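Local coordinates for protein branched-chain phosphotransacylase (Enterococcus faecalis, PDB 1YCO) that probably acts as an acyltransferase, moving branched-chain acyl groups between phosphate and coenzyme A, at residues A[1-6]-A[30-35]; A[63-68]-A[92-97]; A[100-105]-A[117-122]; A[150-155]-A[207-212]; A[236-241]-A[262-267]. One frame throughout, in Å; residues are numbered along the deposited sequence.

Contact 1 of 5, residues A[1-6]-A[30-35]; sequences MITVSI and QFIVFD
V4 and F31 lie side by side and point the same way, V4 CB coming within 3.7 Å of F31 CD2, while the CD1 tip of I6 reaches the same ring carbon at 3.9 Å. Chi1 of -51° puts CG1 of I6 anti to the carbonyl carbon, and an extended chi2 (-174°) carries CD1 on to F31 and V33 CG2. V4, I6, F31 and V33 thus make one apolar face. On the other face T3 and Q30 run alongside each other, and T3 OG1 donates to Q30 OE1 at 3.1 Å, lying in the amide carbonyl plane on a lone pair. Next to this bond T3 CG2 touches I32 CD1 at 3.5 Å. The backbones beneath are two parallel strands of a beta-alpha-beta unit, 2-7 and 29-35 joined through helix 12-24. Five bonds hold them in register, from Q30 N to I2 O through to F34 N to I6 O, the latter nearly straight at 2.9 Å. The I6 carbonyl oxygen lies as well in the plane of the F34 ring, 3.4 Å from F34 CD1 at its edge. S5 OG approaches F34 CE1 obliquely, although its hydrogen bond goes to A61 O. Farther out, I14 of helix 12-24 packs on I6, and V18, A21 and L22 pack on F31; L64 of helix 54-66 backs both I32 and F34 from the opposite face.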
# COMPACT_ATOMS: atom_id res chain seq x y z
N MET A 1 -8.47 -37.17 -1.09
CA MET A 1 -7.24 -37.14 -0.27
C MET A 1 -6.27 -36.15 -0.90
O MET A 1 -6.09 -36.14 -2.12
CB MET A 1 -6.62 -38.53 -0.21
CG MET A 1 -5.69 -38.75 0.97
SD MET A 1 -4.00 -38.43 0.55
CE MET A 1 -3.66 -39.84 -0.55
N ILE A 2 -5.65 -35.32 -0.07
CA ILE A 2 -4.72 -34.30 -0.54
C ILE A 2 -3.30 -34.55 -0.08
O ILE A 2 -3.02 -34.58 1.11
CB ILE A 2 -5.17 -32.89 -0.08
CG1 ILE A 2 -6.46 -32.51 -0.80
CG2 ILE A 2 -4.05 -31.88 -0.31
CD1 ILE A 2 -7.00 -31.15 -0.43
N THR A 3 -2.40 -34.73 -1.05
CA THR A 3 -0.99 -34.95 -0.75
C THR A 3 -0.25 -33.64 -1.04
O THR A 3 -0.50 -32.98 -2.04
CB THR A 3 -0.40 -36.08 -1.64
OG1 THR A 3 -1.09 -37.31 -1.38
CG2 THR A 3 1.08 -36.28 -1.36
N VAL A 4 0.67 -33.26 -0.14
CA VAL A 4 1.45 -32.05 -0.32
C VAL A 4 2.95 -32.35 -0.46
O VAL A 4 3.54 -33.09 0.34
CB VAL A 4 1.25 -31.06 0.87
CG1 VAL A 4 1.99 -29.76 0.58
CG2 VAL A 4 -0.23 -30.77 1.10
N SER A 5 3.55 -31.77 -1.49
CA SER A 5 4.97 -31.94 -1.76
C SER A 5 5.74 -30.73 -1.23
O SER A 5 5.41 -29.59 -1.56
CB SER A 5 5.16 -32.10 -3.27
OG SER A 5 6.52 -32.15 -3.65
N ILE A 6 6.76 -30.96 -0.41
CA ILE A 6 7.52 -29.85 0.16
C ILE A 6 8.99 -29.86 -0.23
O ILE A 6 9.72 -30.81 0.07
CB ILE A 6 7.43 -29.87 1.70
CG1 ILE A 6 5.95 -29.95 2.12
CG2 ILE A 6 8.11 -28.63 2.28
CD1 ILE A 6 5.70 -29.83 3.59
N GLN A 30 -1.73 -35.58 3.60
CA GLN A 30 -0.47 -36.30 3.61
C GLN A 30 0.68 -35.39 3.19
O GLN A 30 0.51 -34.54 2.31
CB GLN A 30 -0.55 -37.50 2.66
CG GLN A 30 0.77 -38.20 2.42
CD GLN A 30 0.61 -39.47 1.61
OE1 GLN A 30 0.20 -39.45 0.44
NE2 GLN A 30 0.93 -40.60 2.24
N PHE A 31 1.84 -35.57 3.80
CA PHE A 31 3.00 -34.75 3.48
C PHE A 31 4.21 -35.57 3.05
O PHE A 31 4.54 -36.60 3.65
CB PHE A 31 3.40 -33.88 4.68
CG PHE A 31 2.36 -32.84 5.04
CD1 PHE A 31 1.40 -33.10 6.02
CD2 PHE A 31 2.34 -31.61 4.40
CE1 PHE A 31 0.44 -32.15 6.34
CE2 PHE A 31 1.38 -30.65 4.72
CZ PHE A 31 0.43 -30.92 5.70
N ILE A 32 4.86 -35.12 1.98
CA ILE A 32 6.03 -35.77 1.44
C ILE A 32 7.09 -34.67 1.34
O ILE A 32 6.99 -33.78 0.50
CB ILE A 32 5.73 -36.36 0.05
CG1 ILE A 32 4.59 -37.37 0.19
CG2 ILE A 32 6.97 -37.03 -0.52
CD1 ILE A 32 4.15 -37.97 -1.12
N VAL A 33 8.09 -34.75 2.20
CA VAL A 33 9.14 -33.76 2.25
C VAL A 33 10.46 -34.19 1.63
O VAL A 33 10.92 -35.31 1.86
CB VAL A 33 9.44 -33.37 3.71
CG1 VAL A 33 10.54 -32.32 3.76
CG2 VAL A 33 8.17 -32.87 4.38
N PHE A 34 11.07 -33.29 0.87
CA PHE A 34 12.36 -33.54 0.23
C PHE A 34 13.34 -32.52 0.77
O PHE A 34 13.03 -31.34 0.86
CB PHE A 34 12.27 -33.36 -1.29
CG PHE A 34 11.12 -34.09 -1.93
CD1 PHE A 34 9.83 -33.61 -1.80
CD2 PHE A 34 11.35 -35.22 -2.70
CE1 PHE A 34 8.76 -34.25 -2.43
CE2 PHE A 34 10.29 -35.87 -3.34
CZ PHE A 34 9.00 -35.38 -3.20
N ASP A 35 14.54 -32.96 1.13
CA ASP A 35 15.52 -32.02 1.66
C ASP A 35 16.93 -32.61 1.68
O ASP A 35 17.11 -33.83 1.75
CB ASP A 35 15.12 -31.60 3.09
CG ASP A 35 15.62 -30.20 3.47
OD1 ASP A 35 16.74 -29.83 3.04
OD2 ASP A 35 14.90 -29.50 4.22

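Contact 2 of 5, residues A[63-68]-A[92-97]; sequences SLVATG and HQLKNK
V65 and L94 cross at about a right angle and meet methyl to methyl, V65 CG1 lying 3.5 Å from L94 CD2. On V65 the branch that touches is CG1, anti to the backbone N (chi1 162°), near the C-terminal end of helix 54-66. L94 answers from a loop with no regular structure. Its CG is anti to its own carbonyl carbon (chi1 -77°), and the two methyls beyond it divide the work unevenly: CD1 reaches V65 CG1 at 3.9 Å, whereas CD2 serves both V65 CG1 and the helix backbone, 3.6 Å from A66 CA. A single leucine branch therefore settles beside two successive residues of the helix.

The second point of touch is the imidazole of H92. The end of H92 comes nearer the helix than the direction of its CB bond suggests, and its ring is met obliquely. H92 CE1 lies 4.0 Å from S63 CA, and H92 ND1 lies 4.0 Å from A66 CB, so the ring spans nearly one helical turn. Next to CE1 in the ring, H92 NE2 has a weak hydrogen bond to E86, which may help to fix the rotation of the ring. V62, also on the helix, touches both H92 and L94.

The contacts between the two segments are van der Waals ones, and join the C-terminal end of helix 54-66 to the connection from helix 80-87 to strand 101-107. That connection leads from the half of the alpha/beta fold built on the parallel sheet toward the mixed sheet.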
# COMPACT_ATOMS: atom_id res chain seq x y z
N SER A 63 8.41 -32.77 -9.47
CA SER A 63 8.07 -33.98 -10.21
C SER A 63 6.80 -34.62 -9.66
O SER A 63 5.90 -35.01 -10.40
CB SER A 63 9.21 -34.99 -10.13
OG SER A 63 8.70 -36.29 -9.85
N LEU A 64 6.75 -34.73 -8.33
CA LEU A 64 5.61 -35.32 -7.64
C LEU A 64 4.30 -34.58 -7.96
O LEU A 64 3.22 -35.16 -7.89
CB LEU A 64 5.87 -35.30 -6.13
CG LEU A 64 5.09 -36.31 -5.29
CD1 LEU A 64 5.56 -37.71 -5.65
CD2 LEU A 64 5.34 -36.03 -3.80
N VAL A 65 4.42 -33.30 -8.30
CA VAL A 65 3.27 -32.48 -8.65
C VAL A 65 2.98 -32.58 -10.15
O VAL A 65 1.81 -32.50 -10.56
CB VAL A 65 3.50 -30.97 -8.27
CG1 VAL A 65 2.52 -30.08 -9.01
CG2 VAL A 65 3.32 -30.78 -6.76
N ALA A 66 4.03 -32.77 -10.95
CA ALA A 66 3.90 -32.90 -12.40
C ALA A 66 2.64 -33.68 -12.76
O ALA A 66 1.98 -33.39 -13.75
CB ALA A 66 5.13 -33.59 -12.98
N THR A 67 2.30 -34.68 -11.94
CA THR A 67 1.09 -35.47 -12.16
C THR A 67 0.20 -35.39 -10.92
O THR A 67 0.54 -34.71 -9.95
CB THR A 67 1.41 -36.94 -12.40
OG1 THR A 67 1.70 -37.57 -11.15
CG2 THR A 67 2.62 -37.08 -13.31
N GLY A 68 -0.94 -36.08 -10.96
CA GLY A 68 -1.85 -36.05 -9.83
C GLY A 68 -1.27 -36.72 -8.60
O GLY A 68 -2.00 -37.10 -7.69
N HIS A 92 8.03 -31.00 -17.27
CA HIS A 92 6.97 -31.12 -16.27
C HIS A 92 5.58 -30.71 -16.76
O HIS A 92 4.59 -31.31 -16.37
CB HIS A 92 7.33 -30.31 -15.04
CG HIS A 92 8.57 -30.78 -14.35
ND1 HIS A 92 8.74 -32.08 -13.93
CD2 HIS A 92 9.69 -30.11 -13.99
CE1 HIS A 92 9.92 -32.19 -13.33
NE2 HIS A 92 10.51 -31.01 -13.35
N GLN A 93 5.52 -29.67 -17.59
CA GLN A 93 4.25 -29.19 -18.13
C GLN A 93 3.23 -28.75 -17.08
O GLN A 93 2.03 -28.94 -17.26
CB GLN A 93 3.63 -30.27 -19.01
CG GLN A 93 4.62 -31.00 -19.89
CD GLN A 93 3.95 -31.97 -20.84
OE1 GLN A 93 3.48 -31.59 -21.92
NE2 GLN A 93 3.88 -33.24 -20.44
N LEU A 94 3.69 -28.16 -15.98
CA LEU A 94 2.78 -27.72 -14.92
C LEU A 94 1.92 -26.51 -15.28
O LEU A 94 0.71 -26.49 -15.06
CB LEU A 94 3.55 -27.42 -13.63
CG LEU A 94 3.99 -28.64 -12.83
CD1 LEU A 94 4.70 -28.16 -11.57
CD2 LEU A 94 2.78 -29.49 -12.47
N LYS A 95 2.58 -25.49 -15.83
CA LYS A 95 1.90 -24.26 -16.24
C LYS A 95 0.78 -24.64 -17.21
O LYS A 95 0.99 -25.44 -18.12
CB LYS A 95 2.92 -23.33 -16.90
CG LYS A 95 2.45 -21.92 -17.17
CD LYS A 95 3.65 -21.05 -17.59
CE LYS A 95 3.24 -19.64 -17.97
NZ LYS A 95 2.32 -19.63 -19.13
N ASN A 96 -0.41 -24.08 -16.99
CA ASN A 96 -1.56 -24.38 -17.84
C ASN A 96 -2.46 -23.17 -18.01
O ASN A 96 -3.66 -23.31 -18.28
CB ASN A 96 -2.38 -25.53 -17.24
CG ASN A 96 -3.31 -25.06 -16.14
OD1 ASN A 96 -2.87 -24.60 -15.09
ND2 ASN A 96 -4.61 -25.17 -16.39
N LYS A 97 -1.90 -21.98 -17.85
CA LYS A 97 -2.63 -20.72 -18.02
C LYS A 97 -1.68 -19.78 -18.74
O LYS A 97 -0.47 -19.85 -18.54
CB LYS A 97 -3.02 -20.12 -16.67
CG LYS A 97 -4.08 -20.90 -15.94
CD LYS A 97 -5.34 -20.95 -16.76
CE LYS A 97 -6.43 -21.69 -16.05
NZ LYS A 97 -7.67 -21.67 -16.91

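Contact 3 of 5, residues A[100-105]-A[117-122]; sequences LSHVAM and TDCAMN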
# COMPACT_ATOMS: atom_id res chain seq x y z
N LEU A 100 1.48 -16.82 -15.19
CA LEU A 100 1.42 -17.13 -13.77
C LEU A 100 1.21 -15.81 -13.02
O LEU A 100 1.68 -14.76 -13.45
CB LEU A 100 2.73 -17.77 -13.29
CG LEU A 100 3.14 -19.15 -13.84
CD1 LEU A 100 4.51 -19.54 -13.29
CD2 LEU A 100 2.10 -20.19 -13.46
N SER A 101 0.49 -15.88 -11.91
CA SER A 101 0.24 -14.71 -11.11
C SER A 101 0.19 -15.13 -9.65
O SER A 101 0.22 -16.32 -9.34
CB SER A 101 -1.09 -14.05 -11.51
OG SER A 101 -2.22 -14.88 -11.23
N HIS A 102 0.14 -14.16 -8.75
CA HIS A 102 0.03 -14.50 -7.35
C HIS A 102 -1.28 -13.92 -6.90
O HIS A 102 -1.67 -12.81 -7.28
CB HIS A 102 1.19 -13.92 -6.55
CG HIS A 102 1.14 -14.26 -5.09
ND1 HIS A 102 0.25 -13.68 -4.22
CD2 HIS A 102 1.87 -15.13 -4.36
CE1 HIS A 102 0.42 -14.18 -3.01
NE2 HIS A 102 1.40 -15.07 -3.07
N VAL A 103 -1.99 -14.70 -6.10
CA VAL A 103 -3.28 -14.31 -5.57
C VAL A 103 -3.29 -14.59 -4.08
O VAL A 103 -2.88 -15.66 -3.63
CB VAL A 103 -4.43 -15.11 -6.23
CG1 VAL A 103 -5.74 -14.86 -5.50
CG2 VAL A 103 -4.56 -14.72 -7.70
N ALA A 104 -3.79 -13.63 -3.32
CA ALA A 104 -3.88 -13.75 -1.88
C ALA A 104 -5.32 -13.62 -1.41
O ALA A 104 -6.13 -12.92 -2.03
CB ALA A 104 -3.03 -12.67 -1.20
N MET A 105 -5.63 -14.32 -0.32
CA MET A 105 -6.96 -14.23 0.27
C MET A 105 -6.79 -13.44 1.56
O MET A 105 -5.94 -13.76 2.38
CB MET A 105 -7.55 -15.61 0.57
CG MET A 105 -8.88 -15.51 1.33
SD MET A 105 -10.18 -16.64 0.80
CE MET A 105 -10.08 -17.92 2.07
N THR A 117 -4.65 -9.36 -5.77
CA THR A 117 -3.78 -10.01 -6.70
C THR A 117 -2.66 -9.27 -7.37
O THR A 117 -2.76 -8.15 -7.88
CB THR A 117 -4.56 -10.79 -7.78
OG1 THR A 117 -3.63 -11.28 -8.74
CG2 THR A 117 -5.59 -9.94 -8.45
N ASP A 118 -1.58 -10.03 -7.31
CA ASP A 118 -0.29 -9.78 -7.84
C ASP A 118 0.66 -8.84 -7.16
O ASP A 118 0.98 -7.78 -7.66
CB ASP A 118 -0.38 -9.51 -9.32
CG ASP A 118 0.55 -10.42 -10.10
OD1 ASP A 118 0.61 -10.28 -11.35
OD2 ASP A 118 1.21 -11.27 -9.45
N CYS A 119 1.14 -9.30 -6.01
CA CYS A 119 2.11 -8.57 -5.22
C CYS A 119 3.39 -9.39 -5.04
O CYS A 119 4.08 -9.26 -4.03
CB CYS A 119 1.50 -8.23 -3.88
SG CYS A 119 0.46 -9.52 -3.20
N ALA A 120 3.69 -10.25 -6.03
CA ALA A 120 4.88 -11.10 -6.00
C ALA A 120 5.41 -11.56 -7.36
O ALA A 120 6.62 -11.76 -7.52
CB ALA A 120 4.62 -12.33 -5.12
N MET A 121 4.53 -11.73 -8.34
CA MET A 121 4.95 -12.22 -9.66
C MET A 121 5.21 -11.16 -10.73
O MET A 121 6.35 -10.95 -11.15
CB MET A 121 3.93 -13.22 -10.21
CG MET A 121 3.85 -14.57 -9.49
SD MET A 121 5.37 -15.58 -9.58
CE MET A 121 5.31 -16.14 -11.27
N ASN A 122 4.16 -10.51 -11.20
CA ASN A 122 4.29 -9.52 -12.26
C ASN A 122 4.59 -8.12 -11.73
O ASN A 122 3.74 -7.47 -11.15
CB ASN A 122 3.01 -9.54 -13.10
CG ASN A 122 2.73 -10.94 -13.67
OD1 ASN A 122 3.30 -11.33 -14.69
ND2 ASN A 122 1.89 -11.71 -12.98
O HOH W 1 4.64 -14.39 -14.62
O HOH W 2 -4.49 -13.13 -10.57
O HOH W 3 -1.11 -11.35 -4.27
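V103 and T117 form a non-hydrogen-bonded pair in the beta hairpin of strands 101-107 and 113-117, part of the mixed sheet, and the chain then turns out of the hairpin along the start of strand 101-107. At the turning point the carbonyl oxygen of H102 is gripped twice. D118 N donates to H102 O at 2.8 Å, and T117 OG1 reaches the same oxygen at 2.9 Å; the two donors come from opposite faces of the carbonyl plane. T117 OG1 can do so because it stands anti to its backbone N (chi1 174°), and it also accepts from water 2, which is shared with S101 OG. The latter has a further partner in N136 of helix 127-143.

D118 returns a bond to the same residue. Its OD2 takes H102 N at 3.2 Å, met from above the carboxylate plane, so backbone N-H and C=O of H102 are both bound by one aspartate, main chain and side chain. N122 stands next to that carboxylate, and its ND2 is also modelled very near D118 OD1, at a length short enough to be doubtful.

Apolar contacts add to these bonds. M121, bent at chi2 and chi3, lays CG against the S101-H102 peptide and brings CE to 3.7 Å from L100 CB. A120 CB meets the H102 ring obliquely, 4.0 Å from CG, and next to CG in the ring H102 ND1 is hydrogen-bonded to water 3 at 2.7 Å. At the end of the turn N122 ND2 donates to L100 O at 3.1 Å, in the carbonyl plane and on a lone pair, with an angle of 162° at the hydrogen.

Contact 4 of 5, residues A[150-155]-A[207-212]; sequences KIALLS and GPIMGD
P208 meets K150 through its carbonyl oxygen, 4.0 Å from K150 NZ, and water 4 links the two by weak hydrogen bonds. One residue on, I209 turns its side chain toward strand 150-154. Its CG1, anti to the carbonyl carbon (chi1 -57°), lies 4.1 Å from K150 CB, and the CD1 tip goes farther along the strand. I209 CD1 rests 3.4 Å from I151 O and also touches A152 CB, so this one isoleucine covers the first three residues of the strand. M210 points away, but its backbone N donates to D212 OD1 at 3.2 Å, from above the carboxylate plane. G211 then takes the chain round with positive phi, and D212 brings its carboxylate back toward the lysine.

On D212 the CG sits between backbone N and carbonyl carbon, the crowded position (chi1 69°). The K150 side chain, extended beyond CG, crosses that of D212 at a slant, and its amine donates to D212 OD2 on the syn side at 2.7 Å, a salt bridge. The stem also passes close to the carboxylate, K150 CD lying 3.4 Å from D212 OD1.

This loop leads into strand 215-217, the parallel neighbour of 150-154 in the mixed sheet; D214, between loop and strand, takes K150 N with its side chain, and T184 of strand 184-189 touches P208. The two oxygens of D212 thus have separate tasks: OD2 meets the lysine's charge, while OD1 holds the M210 N-H of its own loop. The ion pair probably favours the ionised form of both partners, and the carboxylate couples the fold of the loop to the start of the strand.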
# COMPACT_ATOMS: atom_id res chain seq x y z
N LYS A 150 -16.94 -9.30 -8.00
CA LYS A 150 -16.68 -7.91 -8.32
C LYS A 150 -15.17 -7.72 -8.30
O LYS A 150 -14.49 -8.03 -7.31
CB LYS A 150 -17.39 -6.98 -7.33
CG LYS A 150 -18.91 -7.12 -7.38
CD LYS A 150 -19.64 -6.07 -6.59
CE LYS A 150 -21.15 -6.37 -6.57
NZ LYS A 150 -21.99 -5.19 -6.17
N ILE A 151 -14.66 -7.21 -9.42
CA ILE A 151 -13.23 -6.99 -9.60
C ILE A 151 -12.93 -5.52 -9.81
O ILE A 151 -13.24 -4.93 -10.85
CB ILE A 151 -12.71 -7.82 -10.79
CG1 ILE A 151 -13.16 -9.28 -10.60
CG2 ILE A 151 -11.20 -7.71 -10.90
CD1 ILE A 151 -12.81 -10.21 -11.74
N ALA A 152 -12.32 -4.94 -8.79
CA ALA A 152 -11.95 -3.56 -8.78
C ALA A 152 -10.51 -3.35 -9.20
O ALA A 152 -9.58 -3.96 -8.66
CB ALA A 152 -12.18 -2.98 -7.38
N LEU A 153 -10.34 -2.48 -10.20
CA LEU A 153 -9.03 -2.13 -10.72
C LEU A 153 -8.63 -0.88 -9.95
O LEU A 153 -9.12 0.22 -10.21
CB LEU A 153 -9.13 -1.84 -12.21
CG LEU A 153 -9.77 -3.01 -12.97
CD1 LEU A 153 -9.83 -2.69 -14.46
CD2 LEU A 153 -8.94 -4.27 -12.73
N LEU A 154 -7.74 -1.06 -8.98
CA LEU A 154 -7.27 0.01 -8.12
C LEU A 154 -6.36 1.06 -8.71
O LEU A 154 -5.46 0.75 -9.49
CB LEU A 154 -6.56 -0.57 -6.91
CG LEU A 154 -7.40 -1.23 -5.83
CD1 LEU A 154 -6.45 -1.70 -4.73
CD2 LEU A 154 -8.41 -0.23 -5.27
N SER A 155 -6.61 2.30 -8.32
CA SER A 155 -5.80 3.44 -8.75
C SER A 155 -5.90 4.52 -7.68
O SER A 155 -6.81 4.49 -6.85
CB SER A 155 -6.29 3.96 -10.10
OG SER A 155 -5.44 4.99 -10.58
N GLY A 207 -21.48 3.55 -8.72
CA GLY A 207 -20.76 2.83 -9.77
C GLY A 207 -21.06 1.35 -9.70
O GLY A 207 -21.82 0.93 -8.82
N PRO A 208 -20.50 0.52 -10.59
CA PRO A 208 -20.72 -0.94 -10.61
C PRO A 208 -20.23 -1.60 -9.33
O PRO A 208 -20.74 -2.65 -8.93
CB PRO A 208 -19.92 -1.40 -11.83
CG PRO A 208 -19.93 -0.21 -12.72
CD PRO A 208 -19.69 0.92 -11.75
N ILE A 209 -19.24 -0.99 -8.70
CA ILE A 209 -18.71 -1.54 -7.45
C ILE A 209 -18.70 -0.46 -6.39
O ILE A 209 -18.17 0.62 -6.60
CB ILE A 209 -17.30 -2.09 -7.64
CG1 ILE A 209 -17.31 -3.16 -8.74
CG2 ILE A 209 -16.79 -2.65 -6.30
CD1 ILE A 209 -15.94 -3.61 -9.21
N MET A 210 -19.30 -0.76 -5.25
CA MET A 210 -19.36 0.22 -4.18
C MET A 210 -18.99 -0.35 -2.82
O MET A 210 -19.85 -0.83 -2.08
CB MET A 210 -20.74 0.86 -4.18
CG MET A 210 -21.04 1.56 -5.51
SD MET A 210 -22.63 2.42 -5.63
CE MET A 210 -23.73 1.03 -5.82
N GLY A 211 -17.70 -0.30 -2.52
CA GLY A 211 -17.18 -0.79 -1.26
C GLY A 211 -17.43 -2.25 -0.98
O GLY A 211 -17.19 -2.68 0.14
N ASP A 212 -17.89 -3.00 -1.98
CA ASP A 212 -18.17 -4.42 -1.82
C ASP A 212 -17.45 -5.31 -2.84
O ASP A 212 -18.00 -6.31 -3.27
CB ASP A 212 -19.69 -4.67 -1.89
CG ASP A 212 -20.28 -4.43 -3.28
OD1 ASP A 212 -19.64 -3.73 -4.10
OD2 ASP A 212 -21.40 -4.93 -3.55
O HOH W 4 -22.40 -2.38 -6.05

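Contact 5 of 5, residues A[236-241]-A[262-267]; sequences HAKVGG and KFHSLR
S265 reaches G241, and H264 reaches K238 and V239, from nearly the same first torsion, each side-chain atom standing anti to its carbonyl carbon. On S265 (chi1 -68°) this carries OG toward strand 238-244, where it accepts from G241 N at 2.8 Å in an almost straight bond, 175° at the hydrogen. On H264 (chi1 -66°) CG is carried alongside the strand backbone, with H264 CB only 3.3 Å from V239 O. K238 CB sits over one face of the imidazole, 4.0 Å above its plane and offset toward the rim, and farther out on the same side chain K238 CD touches H264 CE1 at 3.9 Å. The two side chains cross at about a right angle.

Between these two contacts stands G240, which has no side chain, and there the helix comes in closely, S265 CA lying 3.8 Å from G240 CA. Strand 238-244 is the outermost of the mixed sheet within this chain; strand 101-107 holds its other side, G240 bonding to M105. Y228 and T232 of helix 221-234 pack on V239.

The serine hydroxyl therefore supplies, from a helix, the acceptor that a further strand would give to G241 N. K238 NZ, in a long and weak ion pair with E107, stays 5.6 Å from H264 ND1, and with the guanidinium of R267 also near, the positive surroundings would tend to disfavour protonation of the imidazole.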
# COMPACT_ATOMS: atom_id res chain seq x y z
N HIS A 236 -4.75 -6.26 11.29
CA HIS A 236 -5.17 -7.49 11.99
C HIS A 236 -5.82 -8.45 11.03
O HIS A 236 -6.65 -9.26 11.41
CB HIS A 236 -6.16 -7.19 13.12
CG HIS A 236 -5.58 -6.35 14.22
ND1 HIS A 236 -4.66 -6.85 15.12
CD2 HIS A 236 -5.73 -5.04 14.51
CE1 HIS A 236 -4.26 -5.87 15.92
NE2 HIS A 236 -4.89 -4.76 15.56
N ALA A 237 -5.45 -8.36 9.76
CA ALA A 237 -6.03 -9.22 8.75
C ALA A 237 -5.29 -10.54 8.63
O ALA A 237 -4.08 -10.61 8.86
CB ALA A 237 -6.03 -8.50 7.41
N LYS A 238 -6.04 -11.58 8.29
CA LYS A 238 -5.46 -12.90 8.07
C LYS A 238 -5.25 -12.96 6.55
O LYS A 238 -6.15 -12.62 5.78
CB LYS A 238 -6.42 -14.00 8.54
CG LYS A 238 -6.68 -13.97 10.04
CD LYS A 238 -7.38 -15.23 10.55
CE LYS A 238 -8.74 -15.43 9.90
NZ LYS A 238 -9.40 -16.67 10.39
N VAL A 239 -4.05 -13.36 6.14
CA VAL A 239 -3.73 -13.41 4.72
C VAL A 239 -3.05 -14.71 4.33
O VAL A 239 -2.20 -15.21 5.05
CB VAL A 239 -2.81 -12.24 4.33
CG1 VAL A 239 -2.61 -12.24 2.83
CG2 VAL A 239 -3.42 -10.92 4.77
N GLY A 240 -3.44 -15.23 3.17
CA GLY A 240 -2.86 -16.45 2.64
C GLY A 240 -2.62 -16.26 1.16
O GLY A 240 -3.42 -15.62 0.46
N GLY A 241 -1.52 -16.79 0.65
CA GLY A 241 -1.24 -16.60 -0.77
C GLY A 241 -0.75 -17.82 -1.51
O GLY A 241 -0.12 -18.71 -0.94
N LYS A 262 2.11 -19.43 7.38
CA LYS A 262 2.24 -20.51 6.41
C LYS A 262 0.93 -21.28 6.35
O LYS A 262 0.46 -21.65 5.27
CB LYS A 262 3.38 -21.46 6.80
CG LYS A 262 4.75 -20.82 6.76
CD LYS A 262 5.79 -21.65 7.51
CE LYS A 262 7.14 -20.94 7.49
NZ LYS A 262 8.08 -21.44 8.54
N PHE A 263 0.32 -21.50 7.52
CA PHE A 263 -0.93 -22.24 7.61
C PHE A 263 -2.06 -21.59 6.79
O PHE A 263 -2.83 -22.30 6.13
CB PHE A 263 -1.35 -22.37 9.08
CG PHE A 263 -2.50 -23.31 9.29
CD1 PHE A 263 -2.36 -24.67 9.01
CD2 PHE A 263 -3.73 -22.84 9.74
CE1 PHE A 263 -3.44 -25.55 9.17
CE2 PHE A 263 -4.81 -23.71 9.91
CZ PHE A 263 -4.67 -25.07 9.62
N HIS A 264 -2.14 -20.27 6.82
CA HIS A 264 -3.17 -19.56 6.07
C HIS A 264 -3.03 -19.79 4.56
O HIS A 264 -4.03 -19.99 3.88
CB HIS A 264 -3.13 -18.06 6.38
CG HIS A 264 -3.49 -17.71 7.79
ND1 HIS A 264 -4.42 -18.43 8.52
CD2 HIS A 264 -3.09 -16.70 8.59
CE1 HIS A 264 -4.58 -17.86 9.71
NE2 HIS A 264 -3.78 -16.82 9.78
N SER A 265 -1.80 -19.75 4.06
CA SER A 265 -1.55 -19.97 2.64
C SER A 265 -1.88 -21.41 2.29
O SER A 265 -2.53 -21.71 1.29
CB SER A 265 -0.10 -19.66 2.28
OG SER A 265 0.16 -18.26 2.41
N LEU A 266 -1.42 -22.32 3.15
CA LEU A 266 -1.69 -23.74 2.94
C LEU A 266 -3.20 -23.97 2.93
O LEU A 266 -3.73 -24.74 2.12
CB LEU A 266 -1.03 -24.56 4.05
CG LEU A 266 -1.39 -26.05 4.09
CD1 LEU A 266 -1.28 -26.67 2.71
CD2 LEU A 266 -0.46 -26.73 5.08
N ARG A 267 -3.90 -23.26 3.82
CA ARG A 267 -5.35 -23.36 3.94
C ARG A 267 -6.01 -22.84 2.66
O ARG A 267 -7.03 -23.36 2.20
CB ARG A 267 -5.83 -22.54 5.14
CG ARG A 267 -7.27 -22.79 5.59
CD ARG A 267 -7.36 -24.09 6.39
NE ARG A 267 -8.49 -24.08 7.32
CZ ARG A 267 -8.51 -23.40 8.47
NH1 ARG A 267 -7.47 -22.67 8.83
NH2 ARG A 267 -9.58 -23.47 9.26

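From the N terminus, contact 1 closes the first beta-alpha-beta unit of the parallel sheet before contact 2 opens, and all five follow one another in series, none nested or crossing. Contact 2 then lays 92-97 on helix 54-66, and meets contact 1 where L64 packs on I32 and F34. Its loop leads on to contact 3, with K95 against L100, which fastens the open end of the hairpin of the mixed sheet. Contact 4 spans the longest stretch and joins the start of strand 150-154 to the loop leading into strand 215-217, on the opposite side of the chain's centre from contacts 1 and 2. Contact 5 comes last, bringing helix 259-274 onto strand 238-244 beside contact 3, through M105 and G240.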